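PDB 6ERC: peroxinectin A from Dictyostelium discoideum, which is a secreted haem peroxidase that uses hydrogen peroxide to oxidise phenolic donors, and also iodide and thiocyanate. Local coordinates for residues R118-E123 / I143-S148; P25-A30 / N289-N294; P32-K37 / K130-E135. One frame throughout, in Å; residues are numbered along the deposited sequence.

Contact 1: residues R118-E123 / I143-S148; sequences RTRATE and INSLGS. With NA (sodium ion), chain K; BMA (beta-D-mannopyranose), chain H.
Ile143 packs against Arg120 and Thr122, two residues whose side chains reach the same side of strand 113-124. A single backbone hydrogen bond joins the segments, Ile143 N donating to Arg120 O at 2.9 Å. Above it the Arg120 side chain runs out extended, with CG anti to the backbone N (chi1 180°), and its CD and guanidinium pass over Ile143. The methyl CG2 of Ile143 lies over one face of the guanidinium, toward the rim, and is 3.9 Å from Arg120 NE. The other branch of Ile143 turns to Thr122, where CD1 comes within 3.8 Å of Thr122 CG2, methyl against methyl.

Thr122 also carries a sugar, and Arg120 reaches it. Thr122 OG1 is covalently linked to C1 of a mannopyranose, 1.6 Å away, so this is an O-glycosylated threonine. The ring folds back over the strand, and Arg120 NH2 donates a nearly straight hydrogen bond to O3 of the same sugar. With Ile143 under its face and the mannose oxygen at its edge, the guanidinium is held from two directions. A long, weak bond from mannose O2 to Ala121 O adds a further tie to the backbone.

Farther along, Gly147 O binds the sodium ion at 2.6 Å, together with Asn82 O, Tyr149 O, Asp151 OD1 and Asn153 OD1. On the other segment, Thr119 OG1 is hydrogen-bonded to Arg386 and His390, near the haem. Strands 113-124 and 139-144 are the antiparallel central pair of a four-stranded sheet, with 24-25 flanking 139-144 and 91-96 flanking 113-124.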
loop_
_atom_site.group_PDB
_atom_site.type_symbol
_atom_site.label_atom_id
_atom_site.label_comp_id
_atom_site.label_asym_id
_atom_site.label_seq_id
_atom_site.Cartn_x
_atom_site.Cartn_y
_atom_site.Cartn_z
ATOM N N ARG A 118 -17.473 5.276 5.068
ATOM C CA ARG A 118 -16.752 6.368 4.435
ATOM C C ARG A 118 -15.535 6.763 5.264
ATOM O O ARG A 118 -15.509 6.616 6.489
ATOM C CB ARG A 118 -17.676 7.570 4.234
ATOM C CG ARG A 118 -18.859 7.278 3.316
ATOM C CD ARG A 118 -19.612 8.544 2.932
ATOM N NE ARG A 118 -18.820 9.416 2.068
ATOM C CZ ARG A 118 -19.285 10.513 1.478
ATOM N NH1 ARG A 118 -20.546 10.881 1.648
ATOM N NH2 ARG A 118 -18.488 11.243 0.712
ATOM N N THR A 119 -14.518 7.267 4.572
ATOM C CA THR A 119 -13.262 7.618 5.217
ATOM C C THR A 119 -13.446 8.770 6.193
ATOM O O THR A 119 -14.221 9.697 5.948
ATOM C CB THR A 119 -12.222 7.991 4.165
ATOM O OG1 THR A 119 -12.130 6.931 3.207
ATOM C CG2 THR A 119 -10.858 8.212 4.811
ATOM N N ARG A 120 -12.718 8.705 7.305
ATOM C CA ARG A 120 -12.720 9.799 8.261
ATOM C C ARG A 120 -12.363 11.099 7.567
ATOM O O ARG A 120 -11.411 11.178 6.783
ATOM C CB ARG A 120 -11.730 9.522 9.392
ATOM C CG ARG A 120 -11.637 10.611 10.463
ATOM C CD ARG A 120 -10.508 10.311 11.427
ATOM N NE ARG A 120 -10.136 11.464 12.243
ATOM C CZ ARG A 120 -9.166 11.449 13.154
ATOM N NH1 ARG A 120 -8.469 10.339 13.375
ATOM N NH2 ARG A 120 -8.890 12.544 13.850
ATOM N N ALA A 121 -13.149 12.122 7.874
ATOM C CA ALA A 121 -12.958 13.441 7.299
ATOM C C ALA A 121 -13.086 14.486 8.397
ATOM O O ALA A 121 -13.614 14.225 9.483
ATOM C CB ALA A 121 -13.961 13.729 6.163
ATOM N N THR A 122 -12.579 15.673 8.094
ATOM C CA THR A 122 -12.588 16.792 9.016
ATOM C C THR A 122 -12.843 18.067 8.226
ATOM O O THR A 122 -12.501 18.169 7.044
ATOM C CB THR A 122 -11.255 16.895 9.792
ATOM O OG1 THR A 122 -11.450 17.690 10.965
ATOM C CG2 THR A 122 -10.147 17.537 8.915
ATOM N N GLU A 123 -13.451 19.036 8.900
ATOM C CA GLU A 123 -13.723 20.322 8.281
ATOM C C GLU A 123 -12.412 21.057 8.014
ATOM O O GLU A 123 -11.484 21.022 8.817
ATOM C CB GLU A 123 -14.655 21.162 9.177
ATOM C CG GLU A 123 -15.149 22.432 8.524
ATOM C CD GLU A 123 -16.213 23.121 9.361
ATOM O OE1 GLU A 123 -16.880 22.431 10.169
ATOM O OE2 GLU A 123 -16.387 24.347 9.216
ATOM N N ILE A 143 -8.818 12.316 6.090
ATOM C CA ILE A 143 -7.771 12.279 7.116
ATOM C C ILE A 143 -6.880 11.069 6.880
ATOM O O ILE A 143 -7.368 9.939 6.749
ATOM C CB ILE A 143 -8.371 12.257 8.543
ATOM C CG1 ILE A 143 -8.915 13.656 8.938
ATOM C CG2 ILE A 143 -7.312 11.767 9.552
ATOM C CD1 ILE A 143 -7.904 14.564 9.650
ATOM N N ASN A 144 -5.574 11.313 6.826
ATOM C CA ASN A 144 -4.586 10.242 6.759
ATOM C C ASN A 144 -4.296 9.750 8.174
ATOM O O ASN A 144 -3.655 10.450 8.967
ATOM C CB ASN A 144 -3.295 10.713 6.083
ATOM C CG ASN A 144 -2.323 9.577 5.827
ATOM O OD1 ASN A 144 -2.617 8.419 6.125
ATOM N ND2 ASN A 144 -1.174 9.897 5.267
ATOM N N SER A 145 -4.764 8.548 8.492
ATOM C CA SER A 145 -4.529 7.953 9.806
ATOM C C SER A 145 -3.181 7.245 9.893
ATOM O O SER A 145 -3.071 6.165 10.478
ATOM C CB SER A 145 -5.673 6.999 10.145
ATOM O OG SER A 145 -6.885 7.710 10.341
ATOM N N LEU A 146 -2.142 7.844 9.318
ATOM C CA LEU A 146 -0.810 7.262 9.313
ATOM C C LEU A 146 0.187 8.358 8.969
ATOM O O LEU A 146 -0.141 9.306 8.250
ATOM C CB LEU A 146 -0.706 6.111 8.308
ATOM C CG LEU A 146 0.155 4.918 8.714
ATOM C CD1 LEU A 146 -0.533 4.096 9.792
ATOM C CD2 LEU A 146 0.461 4.060 7.502
ATOM N N GLY A 147 1.404 8.225 9.492
ATOM C CA GLY A 147 2.455 9.170 9.175
ATOM C C GLY A 147 2.814 9.132 7.703
ATOM O O GLY A 147 3.000 8.053 7.133
ATOM N N SER A 148 2.918 10.304 7.076
ATOM C CA SER A 148 3.165 10.374 5.642
ATOM C C SER A 148 4.605 10.046 5.270
ATOM O O SER A 148 4.877 9.752 4.100
ATOM C CB SER A 148 2.813 11.769 5.120
ATOM O OG SER A 148 1.445 12.060 5.340
HETATM NA NA NA K . 4.933 6.463 7.945
HETATM C C1 BMA H . -11.931 17.111 12.346
HETATM C C2 BMA H . -12.134 15.918 13.337
HETATM C C3 BMA H . -10.806 15.644 14.086
HETATM C C4 BMA H . -10.072 16.972 14.432
HETATM C C5 BMA H . -11.078 18.132 14.349
HETATM C C6 BMA H . -10.519 19.470 14.804
HETATM O O2 BMA H . -12.467 14.722 12.645
HETATM O O3 BMA H . -9.964 14.789 13.340
HETATM O O4 BMA H . -9.548 16.914 15.750
HETATM O O5 BMA H . -11.466 18.284 12.977
HETATM O O6 BMA H . -11.473 20.131 15.659
#

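Contact 2: residues P25-A30 / N289-N294; sequences PFIRLA and NAQVSN
The backbone of Ile27 meets Val292 and Ser293. Its N-H points almost straight at Val292 O, 2.9 Å away and in the carbonyl plane. Ile27 and Ser293 form a single beta bridge, in segments that run at 86° to each other; Asn294 N is modelled very close to Ile27 O, so the length of that bond is doubtful.

In Arg28, CB points away from the other segment, but the bend at chi2 (-85°) turns CD back toward Asn294. CD is the first atom to meet it, 3.9 Å from Asn294 CB; NE follows, near Asn294 ND2 and CB. CZ then sits 3.3 Å from Asn294 ND2, and at the tip NH2 approaches the same ND2 while NH1 lies nearer Asn294 CG. Guanidinium and amide are thus stacked, their planes 19° apart. NH2 and ND2 are both donors and cannot bond each other: Arg28 NH2 goes to His390 O and Asn294 ND2 to Glu141, while Asn294 OD1 is hydrogen-bonded to His390 ND1. Arg28 NE adds a salt bridge with Glu141.

Phe26 lies beside Val292, its CE1 4.0 Å from Val292 CG1, and presents its edge to Val292 O. Its side chain comes about 5 Å (nearest atoms) from the haem, so the bridge lies beside the haem pocket. Ile27 CD1 meets Asn289 ND2 tip to tip at 3.4 Å. Asn289 OD1 in turn accepts from Gln291 N, closing an Asx turn.

Ser293 N-caps helix 294-300, OG bonding Phe296 N. Leu29, Val292 and Ser293 pack on helix 452-467; Pro25, Phe26 and Gln291 touch strand 139-144.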
loop_
_atom_site.group_PDB
_atom_site.type_symbol
_atom_site.label_atom_id
_atom_site.label_comp_id
_atom_site.label_asym_id
_atom_site.label_seq_id
_atom_site.Cartn_x
_atom_site.Cartn_y
_atom_site.Cartn_z
ATOM N N PRO A 25 -5.089 16.068 7.398
ATOM C CA PRO A 25 -5.772 15.988 6.099
ATOM C C PRO A 25 -4.806 15.644 4.976
ATOM O O PRO A 25 -3.621 15.997 5.003
ATOM C CB PRO A 25 -6.365 17.393 5.903
ATOM C CG PRO A 25 -6.286 18.091 7.235
ATOM C CD PRO A 25 -5.503 17.237 8.195
ATOM N N PHE A 26 -5.329 14.915 3.992
ATOM C CA PHE A 26 -4.569 14.634 2.780
ATOM C C PHE A 26 -4.360 15.911 1.970
ATOM O O PHE A 26 -5.013 16.938 2.185
ATOM C CB PHE A 26 -5.281 13.593 1.907
ATOM C CG PHE A 26 -5.154 12.184 2.407
ATOM C CD1 PHE A 26 -3.988 11.464 2.209
ATOM C CD2 PHE A 26 -6.219 11.560 3.042
ATOM C CE1 PHE A 26 -3.878 10.159 2.653
ATOM C CE2 PHE A 26 -6.113 10.255 3.487
ATOM C CZ PHE A 26 -4.941 9.555 3.291
ATOM N N ILE A 27 -3.441 15.825 1.022
ATOM C CA ILE A 27 -3.213 16.889 0.055
ATOM C C ILE A 27 -4.041 16.598 -1.193
ATOM O O ILE A 27 -4.438 15.459 -1.452
ATOM C CB ILE A 27 -1.704 17.024 -0.282
ATOM C CG1 ILE A 27 -0.908 17.430 0.961
ATOM C CG2 ILE A 27 -1.453 18.030 -1.397
ATOM C CD1 ILE A 27 -1.286 18.790 1.537
ATOM N N ARG A 28 -4.322 17.642 -1.968
ATOM C CA ARG A 28 -5.027 17.518 -3.237
ATOM C C ARG A 28 -4.149 18.057 -4.356
ATOM O O ARG A 28 -3.645 19.181 -4.268
ATOM C CB ARG A 28 -6.359 18.276 -3.212
ATOM C CG ARG A 28 -7.389 17.722 -2.243
ATOM C CD ARG A 28 -8.192 16.580 -2.845
ATOM N NE ARG A 28 -9.213 16.109 -1.913
ATOM C CZ ARG A 28 -10.077 15.133 -2.166
ATOM N NH1 ARG A 28 -10.062 14.506 -3.335
ATOM N NH2 ARG A 28 -10.962 14.782 -1.244
ATOM N N LEU A 29 -3.964 17.252 -5.401
ATOM C CA LEU A 29 -3.383 17.766 -6.635
ATOM C C LEU A 29 -4.430 18.453 -7.497
ATOM O O LEU A 29 -4.099 19.367 -8.259
ATOM C CB LEU A 29 -2.731 16.635 -7.431
ATOM C CG LEU A 29 -1.716 15.762 -6.691
ATOM C CD1 LEU A 29 -1.155 14.715 -7.638
ATOM C CD2 LEU A 29 -0.602 16.608 -6.094
ATOM N N ALA A 30 -5.689 18.029 -7.384
ATOM C CA ALA A 30 -6.783 18.564 -8.178
ATOM C C ALA A 30 -7.985 18.805 -7.275
ATOM O O ALA A 30 -8.210 18.071 -6.310
ATOM C CB ALA A 30 -7.162 17.604 -9.312
ATOM N N ASN A 289 6.189 19.878 1.126
ATOM C CA ASN A 289 5.290 19.147 2.009
ATOM C C ASN A 289 5.273 17.683 1.590
ATOM O O ASN A 289 4.901 17.361 0.456
ATOM C CB ASN A 289 3.883 19.741 1.965
ATOM C CG ASN A 289 2.942 19.091 2.962
ATOM O OD1 ASN A 289 3.344 18.238 3.749
ATOM N ND2 ASN A 289 1.683 19.504 2.940
ATOM N N ALA A 290 5.681 16.802 2.502
ATOM C CA ALA A 290 5.724 15.371 2.232
ATOM C C ALA A 290 4.375 14.686 2.404
ATOM O O ALA A 290 4.267 13.493 2.103
ATOM C CB ALA A 290 6.750 14.702 3.150
ATOM N N GLN A 291 3.356 15.403 2.880
ATOM C CA GLN A 291 2.045 14.809 3.105
ATOM C C GLN A 291 1.553 14.105 1.847
ATOM O O GLN A 291 1.777 14.572 0.727
ATOM C CB GLN A 291 1.050 15.892 3.531
ATOM C CG GLN A 291 -0.329 15.376 3.920
ATOM C CD GLN A 291 -0.355 14.742 5.293
ATOM O OE1 GLN A 291 0.370 15.160 6.197
ATOM N NE2 GLN A 291 -1.195 13.729 5.462
ATOM N N VAL A 292 0.878 12.969 2.038
ATOM C CA VAL A 292 0.386 12.193 0.907
ATOM C C VAL A 292 -0.766 12.931 0.236
ATOM O O VAL A 292 -1.582 13.588 0.897
ATOM C CB VAL A 292 -0.048 10.790 1.367
ATOM C CG1 VAL A 292 -0.684 10.010 0.211
ATOM C CG2 VAL A 292 1.137 10.026 1.938
ATOM N N SER A 293 -0.840 12.824 -1.086
ATOM C CA SER A 293 -1.933 13.418 -1.839
ATOM C C SER A 293 -3.111 12.457 -1.899
ATOM O O SER A 293 -2.946 11.235 -1.931
ATOM C CB SER A 293 -1.493 13.776 -3.258
ATOM O OG SER A 293 -1.280 12.606 -4.026
ATOM N N ASN A 294 -4.314 13.030 -1.922
ATOM C CA ASN A 294 -5.522 12.216 -1.952
ATOM C C ASN A 294 -5.584 11.361 -3.208
ATOM O O ASN A 294 -6.066 10.223 -3.162
ATOM C CB ASN A 294 -6.754 13.113 -1.855
ATOM C CG ASN A 294 -7.929 12.417 -1.214
ATOM O OD1 ASN A 294 -8.323 11.326 -1.630
ATOM N ND2 ASN A 294 -8.489 13.036 -0.181
#

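Contact 3: residues P32-K37 / K130-E135; sequences PIKFNK and KTVVDE
Two irregular loops meet here at the surface of the peroxidase fold: segment 130-135, in the connection between strands 113-124 and 139-144, and segment 32-37, on the way from strand 24-25 to helix 48-56. At one end Pro32 and Val132 slide past each other in opposite directions, with Pro32 CG 3.8 Å from Val132 CG1. Pro32 CD rests near the carbonyl oxygens of Lys130 and Thr131. Lys34 crosses Val132 at about a right angle, CG against Val132 CG2, and its CD lies 3.3 Å from Val133 O. Farther out its CE packs on Glu135 CG; Lys34 NZ remains 4.6 Å from Glu135 OE1, so any attraction between the opposite charges is probably weak and long-range.

Strand 139-144 packs against this loop pair: Phe35 touches Tyr140 and Gln142, and Asp134 touches Tyr140. Asp134 CG is anti to the backbone N (chi1 -162°), which carries the carboxylate toward the turn at Asn36 and Lys37. There Asp134 OD1 accepts a hydrogen bond from Lys37 N at 3.1 Å, on its syn side and 25° out of the carboxylate plane, and it also lies 3.0 Å from Asn36 N. The same oxygen stands over one face of the Phe35 ring. An alanine in place of Asp134 would probably leave Lys37 N without this acceptor and the turn at Asn36 freer to move.

Asn36 and Glu135 cross at about a right angle, amide and carboxylate planes 60° apart. Asn36 OD1 faces Glu135 CB at 3.2 Å, and Asn36 CB approaches Glu135 OE2. Glu135 also touches Asn42 and the N-acetylglucosamine attached there, while Lys37 makes a cation-pi contact with Tyr140.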
loop_
_atom_site.group_PDB
_atom_site.type_symbol
_atom_site.label_atom_id
_atom_site.label_comp_id
_atom_site.label_asym_id
_atom_site.label_seq_id
_atom_site.Cartn_x
_atom_site.Cartn_y
_atom_site.Cartn_z
ATOM N N PRO A 32 -11.419 18.547 -5.641
ATOM C CA PRO A 32 -12.415 17.472 -5.620
ATOM C C PRO A 32 -13.791 17.968 -6.034
ATOM O O PRO A 32 -14.126 19.146 -5.885
ATOM C CB PRO A 32 -12.410 17.018 -4.155
ATOM C CG PRO A 32 -11.998 18.225 -3.393
ATOM C CD PRO A 32 -11.059 18.992 -4.282
ATOM N N ILE A 33 -14.591 17.047 -6.574
ATOM C CA ILE A 33 -16.000 17.319 -6.837
ATOM C C ILE A 33 -16.780 17.023 -5.566
ATOM O O ILE A 33 -16.365 16.207 -4.738
ATOM C CB ILE A 33 -16.533 16.501 -8.035
ATOM C CG1 ILE A 33 -16.334 15.000 -7.815
ATOM C CG2 ILE A 33 -15.856 16.943 -9.319
ATOM C CD1 ILE A 33 -17.088 14.139 -8.817
ATOM N N LYS A 34 -17.919 17.694 -5.403
ATOM C CA LYS A 34 -18.721 17.538 -4.195
ATOM C C LYS A 34 -19.004 16.067 -3.925
ATOM O O LYS A 34 -19.515 15.348 -4.790
ATOM C CB LYS A 34 -20.033 18.315 -4.332
ATOM C CG LYS A 34 -19.847 19.809 -4.551
ATOM C CD LYS A 34 -21.103 20.598 -4.194
ATOM C CE LYS A 34 -22.297 20.197 -5.043
ATOM N NZ LYS A 34 -23.495 21.033 -4.734
ATOM N N PHE A 35 -18.661 15.617 -2.719
ATOM C CA PHE A 35 -18.865 14.230 -2.323
ATOM C C PHE A 35 -19.882 14.074 -1.200
ATOM O O PHE A 35 -20.174 12.941 -0.805
ATOM C CB PHE A 35 -17.528 13.584 -1.914
ATOM C CG PHE A 35 -16.703 14.416 -0.969
ATOM C CD1 PHE A 35 -16.939 14.383 0.395
ATOM C CD2 PHE A 35 -15.677 15.215 -1.445
ATOM C CE1 PHE A 35 -16.179 15.141 1.262
ATOM C CE2 PHE A 35 -14.913 15.975 -0.580
ATOM C CZ PHE A 35 -15.164 15.938 0.774
ATOM N N ASN A 36 -20.428 15.172 -0.680
ATOM C CA ASN A 36 -21.537 15.132 0.273
ATOM C C ASN A 36 -21.213 14.206 1.451
ATOM O O ASN A 36 -21.811 13.148 1.640
ATOM C CB ASN A 36 -22.820 14.698 -0.442
ATOM C CG ASN A 36 -24.066 15.026 0.347
ATOM O OD1 ASN A 36 -24.537 16.159 0.336
ATOM N ND2 ASN A 36 -24.611 14.033 1.032
ATOM N N LYS A 37 -20.242 14.658 2.249
ATOM C CA LYS A 37 -19.673 13.835 3.313
ATOM C C LYS A 37 -20.755 13.181 4.168
ATOM O O LYS A 37 -20.784 11.955 4.329
ATOM C CB LYS A 37 -18.751 14.687 4.191
ATOM C CG LYS A 37 -18.015 13.894 5.265
ATOM C CD LYS A 37 -17.476 14.793 6.370
ATOM C CE LYS A 37 -18.575 15.276 7.315
ATOM N NZ LYS A 37 -19.229 14.153 8.049
ATOM N N LYS A 130 -6.698 23.266 -2.522
ATOM C CA LYS A 130 -7.671 22.751 -3.484
ATOM C C LYS A 130 -8.711 21.938 -2.717
ATOM O O LYS A 130 -8.477 20.777 -2.372
ATOM C CB LYS A 130 -6.986 21.903 -4.554
ATOM C CG LYS A 130 -6.034 22.670 -5.455
ATOM C CD LYS A 130 -5.386 21.745 -6.482
ATOM C CE LYS A 130 -4.352 22.479 -7.323
ATOM N NZ LYS A 130 -4.960 23.558 -8.148
ATOM N N THR A 131 -9.862 22.547 -2.454
ATOM C CA THR A 131 -10.967 21.856 -1.797
ATOM C C THR A 131 -12.225 22.088 -2.627
ATOM O O THR A 131 -12.174 22.483 -3.799
ATOM C CB THR A 131 -11.137 22.329 -0.347
ATOM O OG1 THR A 131 -12.160 21.552 0.294
ATOM C CG2 THR A 131 -11.516 23.808 -0.297
ATOM N N VAL A 132 -13.382 21.827 -2.020
ATOM C CA VAL A 132 -14.673 22.116 -2.631
ATOM C C VAL A 132 -15.677 22.377 -1.520
ATOM O O VAL A 132 -15.604 21.788 -0.439
ATOM C CB VAL A 132 -15.154 20.967 -3.548
ATOM C CG1 VAL A 132 -15.443 19.698 -2.745
ATOM C CG2 VAL A 132 -16.384 21.398 -4.328
ATOM N N VAL A 133 -16.622 23.273 -1.794
ATOM C CA VAL A 133 -17.711 23.536 -0.858
ATOM C C VAL A 133 -18.667 22.349 -0.910
ATOM O O VAL A 133 -19.319 22.109 -1.930
ATOM C CB VAL A 133 -18.430 24.850 -1.184
ATOM C CG1 VAL A 133 -19.702 25.001 -0.348
ATOM C CG2 VAL A 133 -17.500 26.030 -0.941
ATOM N N ASP A 134 -18.746 21.602 0.187
ATOM C CA ASP A 134 -19.658 20.475 0.255
ATOM C C ASP A 134 -21.099 20.956 0.094
ATOM O O ASP A 134 -21.405 22.149 0.154
ATOM C CB ASP A 134 -19.491 19.734 1.582
ATOM C CG ASP A 134 -20.081 18.339 1.549
ATOM O OD1 ASP A 134 -19.415 17.431 1.007
ATOM O OD2 ASP A 134 -21.207 18.152 2.058
ATOM N N GLU A 135 -21.997 19.994 -0.102
ATOM C CA GLU A 135 -23.398 20.314 -0.327
ATOM C C GLU A 135 -24.082 20.847 0.925
ATOM O O GLU A 135 -25.175 21.411 0.818
ATOM C CB GLU A 135 -24.111 19.072 -0.861
ATOM C CG GLU A 135 -23.264 18.324 -1.898
ATOM C CD GLU A 135 -24.021 17.258 -2.656
ATOM O OE1 GLU A 135 -25.269 17.300 -2.675
ATOM O OE2 GLU A 135 -23.350 16.377 -3.240
#

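Strand 139-144 ties the three contacts together: it supplies Ile143 to contact 1 and borders contacts 2 and 3. Centres lie about 11 Å apart for contacts 1 and 2, and about 15 Å from contact 3 to either. Along the chain come 25-30, 32-37, 118-123, 130-135, 143-148 and 289-294, so contact 2 encloses the others, whose segments alternate. Phe26 packs on Asn144; Arg118 probably hydrogen-bonds to Phe35 O and Asn36 O; Arg28 meets Lys130. The loop after strand 24-25 thus links the sheet to the segment leading into helix 294-300 near the haem at contact 2, and to the 130-135 loop beside the Asn42 glycan at contact 3.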